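Local coordinates for PA3566 protein (Pseudomonas aeruginosa, PDB 1X7V) that is of unknown function but belongs to the antibiotic biosynthesis monooxygenase family and so may have oxidoreductase activity, at residues A38-Y43 against E59-D64. Numbering follows the deposited sequence.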
ATOM      1  N   ALA A  38       6.100 -12.349   6.566  1.00 68.24           N
ATOM      2  CA  ALA A  38       7.258 -12.209   7.442  1.00 69.43           C
ATOM      3  C   ALA A  38       7.711 -10.749   7.442  1.00 69.44           C
ATOM      4  O   ALA A  38       7.785 -10.114   6.370  1.00 69.83           O
ATOM      5  CB  ALA A  38       8.381 -13.060   6.935  1.00 70.27           C
ATOM      6  N   GLY A  39       8.017 -10.227   8.625  1.00 69.54           N
ATOM      7  CA  GLY A  39       8.534  -8.896   8.778  1.00 70.69           C
ATOM      8  C   GLY A  39       7.519  -7.763   8.644  1.00 70.23           C
ATOM      9  O   GLY A  39       7.929  -6.601   8.681  1.00 70.93           O
ATOM     10  N   CYS A  40       6.233  -8.077   8.418  1.00 70.50           N
ATOM     11  CA  CYS A  40       5.216  -7.031   8.308  1.00 70.96           C
ATOM     12  C   CYS A  40       4.718  -6.654   9.682  1.00 72.11           C
ATOM     13  O   CYS A  40       4.029  -7.442  10.357  1.00 73.91           O
ATOM     14  CB  CYS A  40       4.028  -7.440   7.389  1.00 70.42           C
ATOM     15  SG  CYS A  40       2.952  -6.021   7.149  1.00 73.28           S
ATOM     16  N   LEU A  41       5.090  -5.458  10.110  1.00 71.17           N
ATOM     17  CA  LEU A  41       4.687  -4.933  11.411  1.00 71.47           C
ATOM     18  C   LEU A  41       3.412  -4.106  11.377  1.00 71.63           C
ATOM     19  O   LEU A  41       2.782  -3.910  12.385  1.00 73.06           O
ATOM     20  CB  LEU A  41       5.832  -4.109  12.017  1.00 71.74           C
ATOM     21  CG  LEU A  41       7.074  -4.918  12.251  1.00 73.05           C
ATOM     22  CD1 LEU A  41       8.125  -4.018  12.864  1.00 73.86           C
ATOM     23  CD2 LEU A  41       6.741  -6.070  13.136  1.00 77.17           C
ATOM     24  N   GLN A  42       3.051  -3.603  10.214  1.00 70.77           N
ATOM     25  CA  GLN A  42       1.781  -2.863  10.066  1.00 70.30           C
ATOM     26  C   GLN A  42       1.464  -2.864   8.584  1.00 69.50           C
ATOM     27  O   GLN A  42       2.335  -2.698   7.765  1.00 67.46           O
ATOM     28  CB  GLN A  42       1.917  -1.416  10.568  1.00 70.48           C
ATOM     29  CG  GLN A  42       0.584  -0.589  10.411  1.00 69.49           C
ATOM     30  CD  GLN A  42       0.698   0.842  10.873  1.00 71.06           C
ATOM     31  OE1 GLN A  42       1.790   1.325  11.134  1.00 71.46           O
ATOM     32  NE2 GLN A  42      -0.467   1.543  10.988  1.00 72.88           N
ATOM     33  N   TYR A  43       0.187  -2.995   8.247  1.00 69.94           N
ATOM     34  CA  TYR A  43      -0.249  -2.846   6.863  1.00 70.31           C
ATOM     35  C   TYR A  43      -1.726  -2.500   6.916  1.00 71.16           C
ATOM     36  O   TYR A  43      -2.589  -3.392   7.044  1.00 70.97           O
ATOM     37  CB  TYR A  43       0.031  -4.089   6.018  1.00 70.79           C
ATOM     38  CG  TYR A  43      -0.010  -3.852   4.522  1.00 70.69           C
ATOM     39  CD1 TYR A  43       1.169  -3.668   3.766  1.00 69.95           C
ATOM     40  CD2 TYR A  43      -1.203  -3.914   3.835  1.00 72.15           C
ATOM     41  CE1 TYR A  43       1.130  -3.494   2.409  1.00 70.68           C
ATOM     42  CE2 TYR A  43      -1.266  -3.747   2.473  1.00 72.20           C
ATOM     43  CZ  TYR A  43      -0.098  -3.525   1.756  1.00 71.25           C
ATOM     44  OH  TYR A  43      -0.198  -3.353   0.420  1.00 71.83           O
ATOM     45  N   GLU A  59       2.376   1.343   6.280  1.00 70.68           N
ATOM     46  CA  GLU A  59       3.058   0.059   6.359  1.00 69.73           C
ATOM     47  C   GLU A  59       4.309   0.207   7.252  1.00 70.14           C
ATOM     48  O   GLU A  59       4.944   1.257   7.225  1.00 69.62           O
ATOM     49  CB  GLU A  59       3.509  -0.395   4.972  1.00 69.82           C
ATOM     50  CG  GLU A  59       2.456  -0.373   3.877  1.00 71.01           C
ATOM     51  CD  GLU A  59       2.991  -0.741   2.529  1.00 73.77           C
ATOM     52  OE1 GLU A  59       4.079  -1.373   2.453  1.00 74.98           O
ATOM     53  OE2 GLU A  59       2.304  -0.421   1.514  1.00 80.84           O
ATOM     54  N   GLN A  60       4.641  -0.834   8.003  1.00 68.20           N
ATOM     55  CA  GLN A  60       5.928  -0.922   8.703  1.00 69.11           C
ATOM     56  C   GLN A  60       6.550  -2.276   8.355  1.00 69.49           C
ATOM     57  O   GLN A  60       5.894  -3.340   8.388  1.00 69.33           O
ATOM     58  CB  GLN A  60       5.761  -0.779  10.212  1.00 69.73           C
ATOM     59  CG  GLN A  60       5.301   0.578  10.703  1.00 69.99           C
ATOM     60  CD  GLN A  60       5.292   0.627  12.192  1.00 70.92           C
ATOM     61  OE1 GLN A  60       6.352   0.530  12.823  1.00 71.22           O
ATOM     62  NE2 GLN A  60       4.095   0.686  12.790  1.00 70.41           N
ATOM     63  N   TRP A  61       7.839  -2.257   8.076  1.00 69.44           N
ATOM     64  CA  TRP A  61       8.529  -3.460   7.653  1.00 70.02           C
ATOM     65  C   TRP A  61       9.774  -3.565   8.505  1.00 70.79           C
ATOM     66  O   TRP A  61      10.413  -2.561   8.779  1.00 68.97           O
ATOM     67  CB  TRP A  61       8.894  -3.338   6.166  1.00 70.40           C
ATOM     68  CG  TRP A  61       7.722  -3.415   5.260  1.00 70.92           C
ATOM     69  CD1 TRP A  61       7.093  -2.383   4.638  1.00 73.03           C
ATOM     70  CD2 TRP A  61       7.026  -4.595   4.906  1.00 71.96           C
ATOM     71  NE1 TRP A  61       6.000  -2.859   3.921  1.00 73.27           N
ATOM     72  CE2 TRP A  61       5.937  -4.218   4.081  1.00 71.94           C
ATOM     73  CE3 TRP A  61       7.198  -5.950   5.220  1.00 72.08           C
ATOM     74  CZ2 TRP A  61       5.077  -5.154   3.518  1.00 73.43           C
ATOM     75  CZ3 TRP A  61       6.288  -6.876   4.690  1.00 73.10           C
ATOM     76  CH2 TRP A  61       5.267  -6.470   3.850  1.00 73.28           C
ATOM     77  N   ARG A  62      10.118  -4.764   8.935  1.00 72.38           N
ATOM     78  CA  ARG A  62      11.287  -4.947   9.805  1.00 74.06           C
ATOM     79  C   ARG A  62      12.563  -4.388   9.153  1.00 74.26           C
ATOM     80  O   ARG A  62      13.389  -3.794   9.826  1.00 75.14           O
ATOM     81  CB  ARG A  62      11.440  -6.445  10.139  1.00 75.44           C
ATOM     82  CG  ARG A  62      11.861  -6.749  11.531  1.00 79.04           C
ATOM     83  CD  ARG A  62      12.010  -8.274  11.753  1.00 79.55           C
ATOM     84  NE  ARG A  62      10.894  -9.064  12.296  1.00 84.21           N
ATOM     85  CZ  ARG A  62      10.414  -8.963  13.544  1.00 86.63           C
ATOM     86  NH1 ARG A  62      10.850  -8.002  14.362  1.00 87.96           N
ATOM     87  NH2 ARG A  62       9.476  -9.812  13.990  1.00 83.71           N
ATOM     88  N   ASP A  63      12.740  -4.600   7.863  1.00 74.63           N
ATOM     89  CA  ASP A  63      13.924  -4.134   7.159  1.00 75.57           C
ATOM     90  C   ASP A  63      13.626  -4.087   5.678  1.00 75.73           C
ATOM     91  O   ASP A  63      12.532  -4.482   5.242  1.00 74.51           O
ATOM     92  CB  ASP A  63      15.107  -5.039   7.457  1.00 76.83           C
ATOM     93  CG  ASP A  63      14.802  -6.543   7.310  1.00 79.82           C
ATOM     94  OD1 ASP A  63      13.837  -6.952   6.627  1.00 81.51           O
ATOM     95  OD2 ASP A  63      15.574  -7.352   7.883  1.00 84.42           O
ATOM     96  N   ASP A  64      14.599  -3.620   4.898  1.00 76.06           N
ATOM     97  CA  ASP A  64      14.461  -3.543   3.448  1.00 75.86           C
ATOM     98  C   ASP A  64      14.208  -4.894   2.790  1.00 74.69           C
ATOM     99  O   ASP A  64      13.462  -4.961   1.811  1.00 74.13           O
ATOM    100  CB  ASP A  64      15.725  -2.950   2.814  1.00 76.67           C
ATOM    101  CG  ASP A  64      15.792  -1.447   2.940  1.00 79.86           C
ATOM    102  OD1 ASP A  64      14.785  -0.822   3.393  1.00 82.20           O
ATOM    103  OD2 ASP A  64      16.864  -0.891   2.535  1.00 83.44           O
TER
HETATM  104  O   HOH W   1       1.834  -2.565  -0.982  1.00 25.69           O
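A classic beta bulge marks the open end of the antiparallel hairpin formed by strands 40-47 and 54-61, in the ferredoxin-like alpha-beta plait of this family. L41 and Q42 are set against one residue, Q60, whose O takes L41 N at 2.8 Å and, weakly, Q42 N; the return bond runs from Q60 N to Q42 O at 3.0 Å. Beyond the bulge, R62 N closes the ladder on G39 O, in the plane of that carbonyl. On the face carrying Q42 and Q60, the two extended side chains cross obliquely, amide planes 71° apart, and Q60 NE2 gives a nearly straight bond to Q42 OE1 (2.9 Å); Q42 NE2 turns to D44. The face carrying C40, Y43, E59 and W61 lies against the helices, where H70 meets both the W61 and Y43 rings. C40 SG, anti to its backbone N (chi1 -173°), sits over one face of the W61 six-membered ring, 4.2 Å from the centroid. E59 runs alongside Y43, CD 3.3 Å from Y43 CE1, and a water bound to Y43 OH reaches E59 OE2 weakly. The carboxylate's other oxygen, OE1, uses its anti lone pair to accept W61 NE1 at 2.8 Å, almost exactly in the indole plane.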